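Side-chain contacts in tyrosinase (Aspergillus oryzae, PDB 6JU8), which probably oxidises L-tyrosine and L-dopa to L-dopaquinone with molecular oxygen at a dinuclear copper centre, as the catalytic core of a longer fungal tyrosinase: residues A[10-15]-A[144-149]; A[357-360]-A[364-367]. The protein carries 1 engineered substitution. All coordinates share one frame; numbering follows the deposited sequence.

Contact 1. Residues A[10-15]-A[144-149]; sequences TGIPKD and QWRLPY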
loop_
_atom_site.group_PDB
_atom_site.type_symbol
_atom_site.label_atom_id
_atom_site.label_comp_id
_atom_site.label_asym_id
_atom_site.label_seq_id
_atom_site.Cartn_x
_atom_site.Cartn_y
_atom_site.Cartn_z
ATOM N N THR A 10 18.595 -5.095 -30.806
ATOM C CA THR A 10 19.965 -5.563 -30.856
ATOM C C THR A 10 20.477 -5.946 -29.475
ATOM O O THR A 10 21.503 -6.607 -29.366
ATOM C CB THR A 10 20.905 -4.443 -31.356
ATOM O OG1 THR A 10 20.719 -3.286 -30.528
ATOM C CG2 THR A 10 20.519 -4.040 -32.771
ATOM N N GLY A 11 19.808 -5.494 -28.421
ATOM C CA GLY A 11 20.476 -5.467 -27.128
ATOM C C GLY A 11 21.348 -4.228 -27.043
ATOM O O GLY A 11 21.506 -3.493 -28.043
ATOM N N ILE A 12 21.867 -3.926 -25.861
ATOM C CA ILE A 12 22.723 -2.727 -25.736
ATOM C C ILE A 12 23.968 -2.902 -26.596
ATOM O O ILE A 12 24.581 -3.988 -26.625
ATOM C CB ILE A 12 23.063 -2.509 -24.254
ATOM C CG1 ILE A 12 21.800 -2.092 -23.487
ATOM C CG2 ILE A 12 24.194 -1.501 -24.079
ATOM C CD1 ILE A 12 21.926 -2.089 -21.992
ATOM N N PRO A 13 24.332 -1.910 -27.406
ATOM C CA PRO A 13 25.447 -2.062 -28.356
ATOM C C PRO A 13 26.736 -2.426 -27.630
ATOM O O PRO A 13 27.012 -2.053 -26.490
ATOM C CB PRO A 13 25.571 -0.687 -29.027
ATOM C CG PRO A 13 24.197 -0.101 -28.881
ATOM C CD PRO A 13 23.672 -0.601 -27.561
ATOM N N LYS A 14 27.555 -3.196 -28.340
ATOM C CA LYS A 14 28.822 -3.666 -27.813
ATOM C C LYS A 14 29.853 -2.549 -27.805
ATOM O O LYS A 14 30.060 -1.812 -28.785
ATOM C CB LYS A 14 29.296 -4.864 -28.641
ATOM N N ASP A 15 30.459 -2.403 -26.639
ATOM C CA ASP A 15 31.544 -1.456 -26.440
ATOM C C ASP A 15 32.778 -2.242 -26.001
ATOM O O ASP A 15 32.645 -3.036 -25.070
ATOM C CB ASP A 15 31.232 -0.431 -25.354
ATOM C CG ASP A 15 32.310 0.644 -25.309
ATOM O OD1 ASP A 15 31.948 1.818 -25.536
ATOM O OD2 ASP A 15 33.494 0.311 -25.100
ATOM N N GLN A 144 27.673 -0.071 -18.533
ATOM C CA GLN A 144 27.821 -1.252 -17.688
ATOM C C GLN A 144 26.459 -1.740 -17.212
ATOM O O GLN A 144 26.279 -2.915 -16.897
ATOM C CB GLN A 144 28.699 -0.947 -16.482
ATOM C CG GLN A 144 30.170 -1.295 -16.619
ATOM C CD GLN A 144 30.408 -2.736 -17.044
ATOM O OE1 GLN A 144 30.053 -3.723 -16.385
ATOM N NE2 GLN A 144 31.042 -2.866 -18.192
ATOM N N TRP A 145 25.478 -0.859 -17.100
ATOM C CA TRP A 145 24.166 -1.205 -16.589
ATOM C C TRP A 145 23.459 -2.241 -17.448
ATOM O O TRP A 145 23.492 -2.152 -18.672
ATOM C CB TRP A 145 23.267 0.027 -16.502
ATOM C CG TRP A 145 21.891 -0.283 -16.013
ATOM C CD1 TRP A 145 21.491 -0.336 -14.700
ATOM C CD2 TRP A 145 20.747 -0.579 -16.822
ATOM N NE1 TRP A 145 20.142 -0.650 -14.671
ATOM C CE2 TRP A 145 19.671 -0.803 -15.943
ATOM C CE3 TRP A 145 20.531 -0.673 -18.211
ATOM C CZ2 TRP A 145 18.396 -1.110 -16.419
ATOM C CZ3 TRP A 145 19.270 -0.982 -18.676
ATOM C CH2 TRP A 145 18.219 -1.204 -17.768
ATOM N N ARG A 146 22.792 -3.180 -16.781
ATOM C CA ARG A 146 21.909 -4.108 -17.482
ATOM C C ARG A 146 20.653 -4.247 -16.623
ATOM O O ARG A 146 20.672 -3.902 -15.424
ATOM C CB ARG A 146 22.576 -5.468 -17.696
ATOM C CG ARG A 146 23.746 -5.419 -18.689
ATOM C CD ARG A 146 23.225 -5.086 -20.076
ATOM N NE ARG A 146 24.225 -5.122 -21.157
ATOM C CZ ARG A 146 25.078 -4.146 -21.458
ATOM N NH1 ARG A 146 25.100 -3.035 -20.717
ATOM N NH2 ARG A 146 25.913 -4.281 -22.474
ATOM N N LEU A 147 19.575 -4.738 -17.206
ATOM C CA LEU A 147 18.332 -4.796 -16.421
ATOM C C LEU A 147 18.514 -5.781 -15.270
ATOM O O LEU A 147 18.806 -6.955 -15.494
ATOM C CB LEU A 147 17.183 -5.281 -17.320
ATOM C CG LEU A 147 15.811 -5.340 -16.629
ATOM C CD1 LEU A 147 15.285 -3.927 -16.347
ATOM C CD2 LEU A 147 14.813 -6.139 -17.454
ATOM N N PRO A 148 18.333 -5.362 -14.035
ATOM C CA PRO A 148 18.428 -6.328 -12.928
ATOM C C PRO A 148 17.313 -7.362 -12.932
ATOM O O PRO A 148 16.232 -7.151 -13.480
ATOM C CB PRO A 148 18.299 -5.450 -11.689
ATOM C CG PRO A 148 18.641 -4.067 -12.158
ATOM C CD PRO A 148 18.083 -3.990 -13.561
ATOM N N TYR A 149 17.597 -8.501 -12.281
ATOM C CA TYR A 149 16.593 -9.559 -12.143
ATOM C C TYR A 149 16.115 -9.635 -10.704
ATOM O O TYR A 149 16.873 -9.388 -9.755
ATOM C CB TYR A 149 17.104 -10.920 -12.658
ATOM C CG TYR A 149 18.232 -11.516 -11.852
ATOM C CD1 TYR A 149 17.970 -12.350 -10.765
ATOM C CD2 TYR A 149 19.555 -11.254 -12.191
ATOM C CE1 TYR A 149 18.998 -12.908 -10.020
ATOM C CE2 TYR A 149 20.601 -11.797 -11.447
ATOM C CZ TYR A 149 20.314 -12.619 -10.372
ATOM O OH TYR A 149 21.356 -13.146 -9.633
#
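In I12, which packs on R146, chi1 of -69° puts CG1 beside the backbone N and CG2 beside the carbonyl carbon, spreading both branches over the arginine guanidinium. R146 has its CG beside its own backbone N (chi1 -68°), and a bend at chi2 (-66°) folds the chain back toward I12. I12 CB sits 3.7 Å above the centre of the flat group. The two branches reach over it in different directions: CG2 lies 3.6 Å from R146 NH2, whereas CD1 reaches R146 NH1 at 3.5 Å. CD1 also comes to 3.7 Å from W145 O and 4.3 Å from W145 CE3, filling the corner between arginine and indole. A branched aliphatic chain suits this place, since it covers the guanidinium face without competing for its N-H groups, which point outward around the rim. One of them, on R146 NH1, reaches W145 O at 2.7 Å; the acceptor lies in the guanidinium plane, although the donor stands above the carbonyl plane. NH1 also bonds to K143 O, while NE reaches N436 O, and these bonds together fix the rotation of the buried cationic group. N436 ties in the other segment as well, its ND2 bonding to I12 O. The arrangement pins the N-terminal 10-15 loop over the chain leaving helix 135-144. Helix 103-129 lies against both parts, with Y119 touching I12 and I118 and M122 touching W145, and helix 41-55 brings F46 against the indole ring.

Contact 2. Residues A[357-360]-A[364-367]; sequences AGHM and PVAA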
loop_
_atom_site.group_PDB
_atom_site.type_symbol
_atom_site.label_atom_id
_atom_site.label_comp_id
_atom_site.label_asym_id
_atom_site.label_seq_id
_atom_site.Cartn_x
_atom_site.Cartn_y
_atom_site.Cartn_z
ATOM N N ALA A 357 -7.061 -9.119 -5.804
ATOM C CA ALA A 357 -6.548 -9.343 -7.159
ATOM C C ALA A 357 -5.782 -8.121 -7.661
ATOM O O ALA A 357 -5.997 -6.985 -7.220
ATOM C CB ALA A 357 -7.686 -9.639 -8.122
ATOM N N GLY A 358 -4.914 -8.348 -8.636
ATOM C CA GLY A 358 -4.140 -7.232 -9.196
ATOM C C GLY A 358 -3.446 -7.672 -10.478
ATOM O O GLY A 358 -3.507 -8.809 -10.919
ATOM N N HIS A 359 -2.783 -6.687 -11.083
ATOM C CA HIS A 359 -2.377 -6.771 -12.473
ATOM C C HIS A 359 -1.522 -7.991 -12.778
ATOM O O HIS A 359 -1.725 -8.639 -13.809
ATOM C CB HIS A 359 -1.635 -5.474 -12.877
ATOM C CG HIS A 359 -2.637 -4.340 -12.979
ATOM N ND1 HIS A 359 -3.249 -3.808 -11.855
ATOM C CD2 HIS A 359 -3.139 -3.649 -14.024
ATOM C CE1 HIS A 359 -4.103 -2.879 -12.235
ATOM N NE2 HIS A 359 -4.061 -2.741 -13.550
ATOM N N MET A 360 -0.539 -8.290 -11.924
ATOM C CA MET A 360 0.405 -9.344 -12.265
ATOM C C MET A 360 -0.242 -10.716 -12.437
ATOM O O MET A 360 0.368 -11.605 -13.058
ATOM C CB MET A 360 1.571 -9.417 -11.272
ATOM C CG MET A 360 2.699 -8.455 -11.646
ATOM S SD MET A 360 3.720 -9.073 -13.017
ATOM C CE MET A 360 4.635 -10.371 -12.169
ATOM N N PRO A 364 -3.582 -10.353 -19.661
ATOM C CA PRO A 364 -3.789 -9.149 -20.458
ATOM C C PRO A 364 -3.175 -7.884 -19.885
ATOM O O PRO A 364 -2.941 -6.963 -20.673
ATOM C CB PRO A 364 -5.314 -9.022 -20.539
ATOM C CG PRO A 364 -5.829 -10.409 -20.295
ATOM C CD PRO A 364 -4.835 -11.059 -19.367
ATOM N N VAL A 365 -2.922 -7.779 -18.577
ATOM C CA VAL A 365 -2.458 -6.524 -18.006
ATOM C C VAL A 365 -1.217 -6.649 -17.145
ATOM O O VAL A 365 -0.766 -5.631 -16.600
ATOM C CB VAL A 365 -3.576 -5.794 -17.220
ATOM C CG1 VAL A 365 -4.702 -5.370 -18.156
ATOM C CG2 VAL A 365 -4.094 -6.662 -16.080
ATOM N N ALA A 366 -0.637 -7.847 -17.025
ATOM C CA ALA A 366 0.487 -8.031 -16.114
ATOM C C ALA A 366 1.678 -7.156 -16.459
ATOM O O ALA A 366 2.411 -6.729 -15.541
ATOM C CB ALA A 366 0.893 -9.504 -16.137
ATOM N N ALA A 367 1.924 -6.908 -17.746
ATOM C CA ALA A 367 3.131 -6.167 -18.133
ATOM C C ALA A 367 3.077 -4.709 -17.710
ATOM O O ALA A 367 4.120 -4.048 -17.691
ATOM C CB ALA A 367 3.364 -6.314 -19.640
#
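H359 and V365 make the apolar part of this contact, in which one valine methyl meets the imidazole obliquely, nearest CD2. V365 CG2 lies 3.8 Å from H359 CD2, and V365 CB is nearly as close to the same ring carbon. With H359 CG opposite its own carbonyl carbon and beside the backbone N (chi1 -72°), the ring is directed toward the valine. Valine fits because its branch begins at CB, so bulk is supplied right next to the backbone. F231 meets the imidazole ring and also touches V365, joining the two in one buried cluster. The thioether of M360 makes a second touch: its SD lies 3.7 Å from A366 O, without a hydrogen bond, and 4.2 Å from A366 CB. Bent at chi2 and chi3, this chain also meets I371, F372 and H375 of helix 371-389.

The polar part belongs to the backbone and includes no conventional hydrogen bond. H359 O receives a CA-H...O contact from A366 CA at 3.3 Å, with an angle of 129° at the hydrogen. A366 N is also nearby, but its angle is too poor for a hydrogen bond. Alanine suits this spot: its small methyl CB, 3.6 Å from H359 O, is compatible with a separation of 4.1 Å between the CA atoms of M360 and A366.

Outside the pair, M360 O bonds to ND1 of H336, a copper ligand, and probably helps to orient its ring. A366 touches H336 too, with its side chain about 6 Å from a bound copper at the nearest atoms. The turn thus places M360 and A366 in the second shell of the tyrosinase type-3 dicopper site, just ahead of helix 371-389, which carries the copper ligand H376.

Both contacts are buried and neither has a direct hydrogen bond between its two segments, yet they serve different parts of the fold. Contact 1 joins segments 129 residues apart, well away from the copper site, bringing the N-terminal loop against the chain that leaves helix 135-144; contact 2 closes a local turn beside the coppers. Their centres stand 26 Å apart, on opposite sides of the chain's centre. Aliphatic packing on a hydrogen-bonded guanidinium marks contact 1, while methyl groups of valine and alanine against an imidazole and a thioether, with a CA-H...O contact, mark contact 2. Helix 371-389 is a shared neighbour: L147 and Y149 touch its C377, and M360 and A366 touch its F372.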